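Glucose-6-phosphate dehydrogenase (Trypanosoma cruzi, PDB 5AQ1) catalyses the NADP-dependent oxidation of glucose 6-phosphate to 6-phosphogluconolactone, the first step of the pentose phosphate pathway. Local coordinates at residues G39-L44 and A72-E77; N67-A72 and S109-S114; F146-P151 and V175-E180. All coordinates share one frame; numbering follows the deposited sequence.

Contact 1. Residues G39-L44 and A72-E77. With NDP (NADPH dihydro-nicotinamide-adenine-dinucleotide phosphate), chain G.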
# COMPACT_ATOMS: atom_id res chain seq x y z
N GLY B 39 18.73 -40.45 -29.87
CA GLY B 39 17.54 -40.30 -30.70
C GLY B 39 17.77 -39.25 -31.77
O GLY B 39 16.85 -38.52 -32.14
N ALA B 40 19.00 -39.20 -32.29
CA ALA B 40 19.42 -38.18 -33.26
C ALA B 40 18.69 -38.30 -34.60
O ALA B 40 18.65 -37.33 -35.37
CB ALA B 40 20.92 -38.25 -33.48
N SER B 41 18.13 -39.47 -34.88
CA SER B 41 17.32 -39.70 -36.08
C SER B 41 15.88 -39.18 -35.95
O SER B 41 15.08 -39.36 -36.87
CB SER B 41 17.30 -41.20 -36.38
OG SER B 41 16.76 -41.91 -35.28
N GLY B 42 15.55 -38.54 -34.83
CA GLY B 42 14.17 -38.20 -34.51
C GLY B 42 13.70 -36.82 -34.92
O GLY B 42 14.46 -36.03 -35.48
N ASP B 43 12.43 -36.56 -34.63
CA ASP B 43 11.77 -35.32 -35.03
C ASP B 43 12.34 -34.11 -34.28
O ASP B 43 12.69 -33.10 -34.90
CB ASP B 43 10.27 -35.42 -34.77
CG ASP B 43 9.48 -34.33 -35.46
OD1 ASP B 43 9.43 -34.35 -36.71
OD2 ASP B 43 8.93 -33.45 -34.76
N LEU B 44 12.45 -34.22 -32.96
CA LEU B 44 12.98 -33.14 -32.14
C LEU B 44 14.43 -32.83 -32.48
O LEU B 44 14.83 -31.67 -32.55
CB LEU B 44 12.87 -33.49 -30.65
CG LEU B 44 13.35 -32.43 -29.66
CD1 LEU B 44 12.45 -31.20 -29.69
CD2 LEU B 44 13.41 -33.00 -28.25
N ALA B 72 21.54 -43.49 -32.17
CA ALA B 72 20.21 -44.08 -32.36
C ALA B 72 20.32 -45.48 -32.98
O ALA B 72 21.40 -45.89 -33.39
CB ALA B 72 19.34 -43.18 -33.22
N ARG B 73 19.19 -46.18 -33.05
CA ARG B 73 19.15 -47.55 -33.58
C ARG B 73 19.26 -47.60 -35.10
O ARG B 73 19.73 -48.60 -35.65
CB ARG B 73 17.87 -48.26 -33.15
CG ARG B 73 17.67 -48.35 -31.64
CD ARG B 73 16.29 -48.91 -31.31
NE ARG B 73 15.23 -48.14 -31.95
CZ ARG B 73 13.98 -48.55 -32.11
NH1 ARG B 73 13.59 -49.74 -31.66
NH2 ARG B 73 13.10 -47.77 -32.72
N SER B 74 18.81 -46.54 -35.77
CA SER B 74 18.86 -46.47 -37.23
C SER B 74 20.29 -46.57 -37.75
O SER B 74 21.22 -45.99 -37.17
CB SER B 74 18.23 -45.18 -37.74
OG SER B 74 16.82 -45.19 -37.58
N THR B 75 20.47 -47.30 -38.85
CA THR B 75 21.76 -47.39 -39.51
C THR B 75 21.86 -46.28 -40.55
O THR B 75 20.91 -46.04 -41.29
CB THR B 75 21.95 -48.75 -40.21
OG1 THR B 75 21.03 -48.87 -41.30
CG2 THR B 75 21.73 -49.90 -39.22
N MET B 76 23.00 -45.59 -40.57
CA MET B 76 23.22 -44.50 -41.50
C MET B 76 24.13 -44.97 -42.64
O MET B 76 25.30 -45.27 -42.42
CB MET B 76 23.86 -43.31 -40.77
CG MET B 76 23.44 -41.95 -41.32
SD MET B 76 21.99 -41.27 -40.49
CE MET B 76 20.66 -42.30 -41.09
N GLU B 77 23.57 -45.03 -43.84
CA GLU B 77 24.31 -45.49 -45.02
C GLU B 77 25.33 -44.42 -45.43
O GLU B 77 26.47 -44.73 -45.76
CB GLU B 77 23.38 -45.83 -46.21
CG GLU B 77 22.44 -47.04 -46.04
CD GLU B 77 21.19 -46.73 -45.22
OE1 GLU B 77 21.21 -45.78 -44.42
OE2 GLU B 77 20.18 -47.45 -45.39
PA NDP G . 10.22 -39.49 -32.14
O1A NDP G . 8.91 -40.25 -32.18
O2A NDP G . 10.67 -38.72 -33.36
O5B NDP G . 11.35 -40.53 -31.67
C5B NDP G . 12.69 -40.09 -31.52
C4B NDP G . 13.66 -41.19 -31.95
O4B NDP G . 13.61 -42.23 -30.97
C3B NDP G . 13.35 -41.83 -33.30
O3B NDP G . 14.08 -41.26 -34.38
C2B NDP G . 13.72 -43.28 -33.09
O2B NDP G . 15.09 -43.48 -33.46
C1B NDP G . 13.57 -43.52 -31.60
N9A NDP G . 12.30 -44.23 -31.33
C8A NDP G . 11.06 -43.90 -31.76
N7A NDP G . 10.14 -44.80 -31.32
C5A NDP G . 10.80 -45.72 -30.59
C6A NDP G . 10.44 -46.94 -29.84
N6A NDP G . 9.15 -47.35 -29.78
N1A NDP G . 11.43 -47.62 -29.21
C2A NDP G . 12.72 -47.22 -29.26
N3A NDP G . 13.11 -46.12 -29.93
C4A NDP G . 12.22 -45.35 -30.60
O3 NDP G . 10.23 -38.52 -30.85
PN NDP G . 10.37 -36.92 -30.95
O1N NDP G . 11.70 -36.54 -31.56
O2N NDP G . 9.09 -36.37 -31.55
O5D NDP G . 10.41 -36.52 -29.39
C5D NDP G . 11.49 -36.89 -28.55
C4D NDP G . 11.15 -36.54 -27.10
O4D NDP G . 10.93 -35.13 -26.98
C3D NDP G . 9.87 -37.23 -26.66
O3D NDP G . 10.00 -37.69 -25.31
C2D NDP G . 8.81 -36.15 -26.76
O2D NDP G . 7.73 -36.37 -25.83
C1D NDP G . 9.61 -34.87 -26.50
N1N NDP G . 8.98 -33.70 -27.13
C2N NDP G . 9.15 -33.46 -28.44
C3N NDP G . 8.56 -32.37 -29.07
C7N NDP G . 8.76 -32.13 -30.54
O7N NDP G . 8.83 -30.97 -30.94
N7N NDP G . 8.86 -33.15 -31.39
C4N NDP G . 7.71 -31.40 -28.29
C5N NDP G . 7.61 -31.77 -26.88
C6N NDP G . 8.24 -32.89 -26.37
P2B NDP G . 15.69 -44.91 -33.87
O1X NDP G . 14.52 -45.75 -34.31
O2X NDP G . 16.63 -44.54 -35.00
O3X NDP G . 16.36 -45.42 -32.61
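The R73 guanidinium lays one face over the adenine of NADPH, N3A standing 3.1 Å above its plane and offset toward the rim, while the 2'-phosphate lies in plane at its edge. A bend at chi3 (-55°) sets the group between adenine and phosphate, where NE binds O3X of NADPH at 3.0 Å and NH2 binds O1X at 2.9 Å. The R73 backbone N also donates to O3X. Across from this arginine, S41 meets 72-77 mainly through the phosphate. Its OG donates to O2X at 2.6 Å and accepts from the ribose hydroxyl O3B, and it touches A72 CB at 3.5 Å. S74 closes on O2X with OG, at 2.7 Å, and with its backbone N, so three protein donors from two loops grip one oxygen. With no direct hydrogen bond between 39-44 and 72-77, the phosphate supplies the polar link between them, beside the packing of A72 CB on G39 and S41, a site consistent with a preference for NADP over NAD. Farther along, the helix start takes the diphosphate: D43 N reaches O2A and L44 N reaches O1N at 2.8 Å, nearly straight at 174°. The G39-G42 type I turn leads into this end, with G42 as N-cap, as in the glycine-rich turn of dinucleotide-binding folds. The turn links strand 33-38 to helix 43-58, whereas A72-E77 runs from strand 67-72 toward helix 79-87.

Contact 2. Residues N67-A72 and S109-S114. With NDP (NADPH dihydro-nicotinamide-adenine-dinucleotide phosphate), chain G.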
# COMPACT_ATOMS: atom_id res chain seq x y z
N ASN B 67 32.64 -31.77 -29.75
CA ASN B 67 32.22 -32.98 -30.43
C ASN B 67 30.74 -33.25 -30.20
O ASN B 67 30.30 -33.36 -29.06
CB ASN B 67 33.05 -34.16 -29.95
CG ASN B 67 34.40 -34.22 -30.62
OD1 ASN B 67 35.43 -34.03 -29.97
ND2 ASN B 67 34.41 -34.48 -31.92
N ILE B 68 29.99 -33.35 -31.29
CA ILE B 68 28.57 -33.64 -31.23
C ILE B 68 28.38 -35.03 -31.81
O ILE B 68 28.70 -35.28 -32.97
CB ILE B 68 27.75 -32.60 -32.02
CG1 ILE B 68 27.98 -31.20 -31.43
CG2 ILE B 68 26.27 -32.94 -31.99
CD1 ILE B 68 27.59 -30.07 -32.36
N LEU B 69 27.86 -35.94 -30.98
CA LEU B 69 27.71 -37.34 -31.36
C LEU B 69 26.24 -37.76 -31.35
O LEU B 69 25.59 -37.77 -30.31
CB LEU B 69 28.52 -38.21 -30.39
CG LEU B 69 28.38 -39.74 -30.42
CD1 LEU B 69 28.75 -40.31 -31.78
CD2 LEU B 69 29.23 -40.38 -29.33
N GLY B 70 25.73 -38.09 -32.54
CA GLY B 70 24.39 -38.63 -32.66
C GLY B 70 24.39 -40.10 -32.31
O GLY B 70 25.34 -40.82 -32.62
N TYR B 71 23.32 -40.56 -31.66
CA TYR B 71 23.18 -41.95 -31.25
C TYR B 71 21.74 -42.42 -31.40
O TYR B 71 20.83 -41.82 -30.84
CB TYR B 71 23.63 -42.11 -29.80
CG TYR B 71 23.62 -43.53 -29.29
CD1 TYR B 71 22.46 -44.10 -28.77
CD2 TYR B 71 24.78 -44.31 -29.32
CE1 TYR B 71 22.45 -45.41 -28.31
CE2 TYR B 71 24.77 -45.62 -28.86
CZ TYR B 71 23.61 -46.15 -28.35
OH TYR B 71 23.59 -47.45 -27.89
N ALA B 72 21.54 -43.49 -32.17
CA ALA B 72 20.21 -44.08 -32.36
C ALA B 72 20.32 -45.48 -32.98
O ALA B 72 21.40 -45.89 -33.39
CB ALA B 72 19.34 -43.18 -33.22
N SER B 109 29.28 -36.32 -35.45
CA SER B 109 29.42 -37.73 -35.80
C SER B 109 28.11 -38.46 -35.54
O SER B 109 27.26 -37.96 -34.80
CB SER B 109 30.52 -38.38 -34.97
OG SER B 109 31.76 -37.73 -35.17
N TYR B 110 27.95 -39.63 -36.16
CA TYR B 110 26.80 -40.49 -35.89
C TYR B 110 27.28 -41.89 -35.53
O TYR B 110 28.37 -42.32 -35.91
CB TYR B 110 25.84 -40.55 -37.09
CG TYR B 110 24.59 -41.36 -36.80
CD1 TYR B 110 23.52 -40.81 -36.11
CD2 TYR B 110 24.50 -42.70 -37.17
CE1 TYR B 110 22.39 -41.55 -35.83
CE2 TYR B 110 23.38 -43.45 -36.89
CZ TYR B 110 22.32 -42.88 -36.22
OH TYR B 110 21.20 -43.63 -35.94
N MET B 111 26.44 -42.60 -34.78
CA MET B 111 26.77 -43.91 -34.26
C MET B 111 25.48 -44.70 -34.03
O MET B 111 24.48 -44.15 -33.58
CB MET B 111 27.53 -43.73 -32.95
CG MET B 111 27.73 -44.98 -32.14
SD MET B 111 28.40 -44.57 -30.52
CE MET B 111 28.92 -46.22 -30.05
N THR B 112 25.51 -45.99 -34.34
CA THR B 112 24.34 -46.86 -34.20
C THR B 112 24.43 -47.69 -32.92
O THR B 112 25.51 -48.14 -32.53
CB THR B 112 24.20 -47.80 -35.42
OG1 THR B 112 24.03 -47.01 -36.61
CG2 THR B 112 22.99 -48.72 -35.27
N GLY B 113 23.29 -47.88 -32.26
CA GLY B 113 23.22 -48.69 -31.05
C GLY B 113 21.82 -48.75 -30.47
O GLY B 113 20.97 -47.93 -30.80
N SER B 114 21.59 -49.72 -29.59
CA SER B 114 20.31 -49.88 -28.91
C SER B 114 20.21 -48.99 -27.67
O SER B 114 21.18 -48.35 -27.27
CB SER B 114 20.10 -51.34 -28.52
OG SER B 114 20.93 -51.67 -27.43
PA NDP G . 10.22 -39.49 -32.14
O1A NDP G . 8.91 -40.25 -32.18
O2A NDP G . 10.67 -38.72 -33.36
O5B NDP G . 11.35 -40.53 -31.67
C5B NDP G . 12.69 -40.09 -31.52
C4B NDP G . 13.66 -41.19 -31.95
O4B NDP G . 13.61 -42.23 -30.97
C3B NDP G . 13.35 -41.83 -33.30
O3B NDP G . 14.08 -41.26 -34.38
C2B NDP G . 13.72 -43.28 -33.09
O2B NDP G . 15.09 -43.48 -33.46
C1B NDP G . 13.57 -43.52 -31.60
N9A NDP G . 12.30 -44.23 -31.33
C8A NDP G . 11.06 -43.90 -31.76
N7A NDP G . 10.14 -44.80 -31.32
C5A NDP G . 10.80 -45.72 -30.59
C6A NDP G . 10.44 -46.94 -29.84
N6A NDP G . 9.15 -47.35 -29.78
N1A NDP G . 11.43 -47.62 -29.21
C2A NDP G . 12.72 -47.22 -29.26
N3A NDP G . 13.11 -46.12 -29.93
C4A NDP G . 12.22 -45.35 -30.60
O3 NDP G . 10.23 -38.52 -30.85
PN NDP G . 10.37 -36.92 -30.95
O1N NDP G . 11.70 -36.54 -31.56
O2N NDP G . 9.09 -36.37 -31.55
O5D NDP G . 10.41 -36.52 -29.39
C5D NDP G . 11.49 -36.89 -28.55
C4D NDP G . 11.15 -36.54 -27.10
O4D NDP G . 10.93 -35.13 -26.98
C3D NDP G . 9.87 -37.23 -26.66
O3D NDP G . 10.00 -37.69 -25.31
C2D NDP G . 8.81 -36.15 -26.76
O2D NDP G . 7.73 -36.37 -25.83
C1D NDP G . 9.61 -34.87 -26.50
N1N NDP G . 8.98 -33.70 -27.13
C2N NDP G . 9.15 -33.46 -28.44
C3N NDP G . 8.56 -32.37 -29.07
C7N NDP G . 8.76 -32.13 -30.54
O7N NDP G . 8.83 -30.97 -30.94
N7N NDP G . 8.86 -33.15 -31.39
C4N NDP G . 7.71 -31.40 -28.29
C5N NDP G . 7.61 -31.77 -26.88
C6N NDP G . 8.24 -32.89 -26.37
P2B NDP G . 15.69 -44.91 -33.87
O1X NDP G . 14.52 -45.75 -34.31
O2X NDP G . 16.63 -44.54 -35.00
O3X NDP G . 16.36 -45.42 -32.61
O HOH W 1 31.80 -35.71 -33.50
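Strands 67-72 and 108-112 form one edge of the parallel sheet in the coenzyme domain, running side by side with axes 4.5 Å apart. I68 O accepts from S109 N at 2.8 Å, and G70 N answers with a bond to S109 O. The ladder slackens at A72 N to M111 O, a weak bond, before G113 N binds A72 O at 3.0 Å from above the carbonyl plane. At the opening end a water bridges N67 ND2, I68 O and S109 OG. Y71 leaves the strand with CG anti to the backbone N (chi1 -176°), which carries its ring along 111-114. There OH donates to S114 O at 2.6 Å, in the carbonyl plane, and M111 SD sits at the ring edge, 5.1 Å from the centroid, a Met-aromatic contact. On this same face L69 CD1 packs against M111 CB at 3.8 Å, beneath helix 118-134. The other face carries Y110, whose ring passes alongside G70 and ends with OH 3.3 Å from A72 CB; that hydroxyl is hydrogen-bonded to S74 O. Such a parallel pair, at one edge of a sheet with strand order 3-2-1-4-5-6, is typical of a Rossmann-type dinucleotide-binding fold.

Contact 3. Residues F146-P151 and V175-E180. With NDP (NADPH dihydro-nicotinamide-adenine-dinucleotide phosphate), chain G.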
# COMPACT_ATOMS: atom_id res chain seq x y z
N PHE B 146 24.48 -35.34 -22.10
CA PHE B 146 23.62 -36.31 -22.77
C PHE B 146 22.24 -35.70 -22.99
O PHE B 146 21.55 -35.37 -22.03
CB PHE B 146 23.49 -37.59 -21.94
CG PHE B 146 24.79 -38.33 -21.78
CD1 PHE B 146 25.29 -39.09 -22.83
CD2 PHE B 146 25.50 -38.29 -20.59
CE1 PHE B 146 26.49 -39.78 -22.70
CE2 PHE B 146 26.70 -38.98 -20.45
CZ PHE B 146 27.19 -39.72 -21.51
N TYR B 147 21.86 -35.52 -24.25
CA TYR B 147 20.53 -35.03 -24.61
C TYR B 147 19.65 -36.23 -24.97
O TYR B 147 19.89 -36.90 -25.97
CB TYR B 147 20.60 -34.05 -25.79
CG TYR B 147 19.39 -33.13 -25.87
CD1 TYR B 147 18.11 -33.63 -26.08
CD2 TYR B 147 19.54 -31.75 -25.74
CE1 TYR B 147 17.01 -32.79 -26.16
CE2 TYR B 147 18.45 -30.90 -25.82
CZ TYR B 147 17.18 -31.43 -26.03
OH TYR B 147 16.09 -30.60 -26.10
N LEU B 148 18.62 -36.47 -24.16
CA LEU B 148 17.72 -37.60 -24.39
C LEU B 148 16.50 -37.16 -25.20
O LEU B 148 15.45 -36.85 -24.64
CB LEU B 148 17.29 -38.24 -23.06
CG LEU B 148 18.27 -39.26 -22.48
CD1 LEU B 148 19.63 -38.63 -22.21
CD2 LEU B 148 17.71 -39.86 -21.21
N ALA B 149 16.65 -37.15 -26.52
CA ALA B 149 15.56 -36.84 -27.45
C ALA B 149 14.84 -38.12 -27.86
O ALA B 149 14.80 -38.46 -29.04
CB ALA B 149 16.10 -36.11 -28.67
N LEU B 150 14.26 -38.80 -26.88
CA LEU B 150 13.71 -40.14 -27.04
C LEU B 150 12.28 -40.22 -26.51
O LEU B 150 11.88 -39.37 -25.72
CB LEU B 150 14.57 -41.14 -26.26
CG LEU B 150 16.05 -41.24 -26.66
CD1 LEU B 150 16.85 -41.91 -25.55
CD2 LEU B 150 16.21 -41.99 -27.97
N PRO B 151 11.51 -41.25 -26.91
CA PRO B 151 10.18 -41.45 -26.33
C PRO B 151 10.23 -41.87 -24.85
O PRO B 151 11.24 -42.43 -24.42
CB PRO B 151 9.57 -42.58 -27.17
CG PRO B 151 10.48 -42.78 -28.33
CD PRO B 151 11.83 -42.26 -27.94
N VAL B 175 28.86 -34.70 -15.70
CA VAL B 175 27.86 -35.30 -16.58
C VAL B 175 26.53 -34.61 -16.33
O VAL B 175 26.10 -34.46 -15.19
CB VAL B 175 27.70 -36.80 -16.33
CG1 VAL B 175 26.72 -37.40 -17.33
CG2 VAL B 175 29.04 -37.51 -16.40
N ARG B 176 25.88 -34.18 -17.41
CA ARG B 176 24.56 -33.56 -17.32
C ARG B 176 23.58 -34.22 -18.29
O ARG B 176 23.95 -34.56 -19.41
CB ARG B 176 24.66 -32.05 -17.57
CG ARG B 176 25.33 -31.31 -16.43
CD ARG B 176 25.69 -29.88 -16.78
NE ARG B 176 26.61 -29.33 -15.79
CZ ARG B 176 27.37 -28.24 -15.96
NH1 ARG B 176 27.33 -27.55 -17.10
NH2 ARG B 176 28.19 -27.85 -14.99
N LEU B 177 22.35 -34.40 -17.82
CA LEU B 177 21.29 -35.06 -18.57
C LEU B 177 20.21 -34.05 -18.91
O LEU B 177 19.57 -33.51 -18.01
CB LEU B 177 20.67 -36.18 -17.74
CG LEU B 177 21.28 -37.58 -17.79
CD1 LEU B 177 20.84 -38.33 -19.04
CD2 LEU B 177 22.80 -37.53 -17.69
N ILE B 178 19.99 -33.82 -20.20
CA ILE B 178 18.83 -33.05 -20.64
C ILE B 178 17.73 -34.05 -21.00
O ILE B 178 17.92 -34.92 -21.85
CB ILE B 178 19.17 -32.12 -21.81
CG1 ILE B 178 20.12 -31.01 -21.34
CG2 ILE B 178 17.90 -31.50 -22.38
CD1 ILE B 178 20.75 -30.22 -22.46
N VAL B 179 16.57 -33.91 -20.35
CA VAL B 179 15.46 -34.85 -20.51
C VAL B 179 14.18 -34.10 -20.88
O VAL B 179 13.97 -32.96 -20.46
CB VAL B 179 15.25 -35.69 -19.23
CG1 VAL B 179 16.52 -36.46 -18.90
CG2 VAL B 179 14.86 -34.84 -18.05
N GLU B 180 13.33 -34.75 -21.68
CA GLU B 180 12.14 -34.12 -22.24
C GLU B 180 10.85 -34.70 -21.65
O GLU B 180 10.83 -35.83 -21.16
CB GLU B 180 12.12 -34.29 -23.76
CG GLU B 180 13.17 -33.47 -24.50
CD GLU B 180 12.74 -32.03 -24.76
OE1 GLU B 180 11.52 -31.72 -24.73
OE2 GLU B 180 13.64 -31.20 -25.03
PA NDP G . 10.22 -39.49 -32.14
O1A NDP G . 8.91 -40.25 -32.18
O2A NDP G . 10.67 -38.72 -33.36
O5B NDP G . 11.35 -40.53 -31.67
C5B NDP G . 12.69 -40.09 -31.52
C4B NDP G . 13.66 -41.19 -31.95
O4B NDP G . 13.61 -42.23 -30.97
C3B NDP G . 13.35 -41.83 -33.30
O3B NDP G . 14.08 -41.26 -34.38
C2B NDP G . 13.72 -43.28 -33.09
O2B NDP G . 15.09 -43.48 -33.46
C1B NDP G . 13.57 -43.52 -31.60
N9A NDP G . 12.30 -44.23 -31.33
C8A NDP G . 11.06 -43.90 -31.76
N7A NDP G . 10.14 -44.80 -31.32
C5A NDP G . 10.80 -45.72 -30.59
C6A NDP G . 10.44 -46.94 -29.84
N6A NDP G . 9.15 -47.35 -29.78
N1A NDP G . 11.43 -47.62 -29.21
C2A NDP G . 12.72 -47.22 -29.26
N3A NDP G . 13.11 -46.12 -29.93
C4A NDP G . 12.22 -45.35 -30.60
O3 NDP G . 10.23 -38.52 -30.85
PN NDP G . 10.37 -36.92 -30.95
O1N NDP G . 11.70 -36.54 -31.56
O2N NDP G . 9.09 -36.37 -31.55
O5D NDP G . 10.41 -36.52 -29.39
C5D NDP G . 11.49 -36.89 -28.55
C4D NDP G . 11.15 -36.54 -27.10
O4D NDP G . 10.93 -35.13 -26.98
C3D NDP G . 9.87 -37.23 -26.66
O3D NDP G . 10.00 -37.69 -25.31
C2D NDP G . 8.81 -36.15 -26.76
O2D NDP G . 7.73 -36.37 -25.83
C1D NDP G . 9.61 -34.87 -26.50
N1N NDP G . 8.98 -33.70 -27.13
C2N NDP G . 9.15 -33.46 -28.44
C3N NDP G . 8.56 -32.37 -29.07
C7N NDP G . 8.76 -32.13 -30.54
O7N NDP G . 8.83 -30.97 -30.94
N7N NDP G . 8.86 -33.15 -31.39
C4N NDP G . 7.71 -31.40 -28.29
C5N NDP G . 7.61 -31.77 -26.88
C6N NDP G . 8.24 -32.89 -26.37
P2B NDP G . 15.69 -44.91 -33.87
O1X NDP G . 14.52 -45.75 -34.31
O2X NDP G . 16.63 -44.54 -35.00
O3X NDP G . 16.36 -45.42 -32.61
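A buried carboxylate joins the strand ends: E180 OE2 accepts from Y147 OH at 2.7 Å, met nearly along its C-O axis, with ring and carboxylate planes 21° apart. The two segments belong to a beta-alpha-beta unit of the Rossmann-type domain, strands 143-148 and 175-179 joined through helix 155-165. Three bonds zip the parallel strands: F146 N to R176 O, I178 N to F146 O, and L148 N to I178 O, the last at 171°. I178 CG2 presses on one face of the Y147 ring, 3.7 Å from the centroid, a CH-pi contact that together with the OH bond restrains the ring. Y442 OH also bonds E180 OE2, so two tyrosines hold that oxygen from different parts of the chain. On the other face of the sheet, beneath helix 155-165, V175 CG1 meets the F146 ring in plane at its edge, 3.5 Å from CE2, and L177 CD1 packs against L148 CD1. Beyond the strands both segments reach NADPH. A bend at chi2 (-83°) turns the E180 carboxylate back toward Y147 while CB lies 3.5 Å from O4D of the nicotinamide ribose, and L150 O accepts from O3D of the same ribose at 2.6 Å.

All three contacts lie in the NAD-binding domain, on the same side of the chain's centre, and all touch NADPH. Contacts 1 and 2 have centres about 8 Å apart, share A72 and interleave along the chain; G39 N and Y71 O probably join them by a hydrogen bond. Contact 3 follows both in sequence, its centre about 15 Å from contact 1 and about 13 Å from contact 2. L44 packs on E180 and G39 on L150, joining contacts 1 and 3, whereas 2 and 3 do not touch. Contacts 2 and 3 belong to one parallel sheet, separated by strand 33-38, so the coenzyme spans its strand ends from 2'-phosphate to nicotinamide.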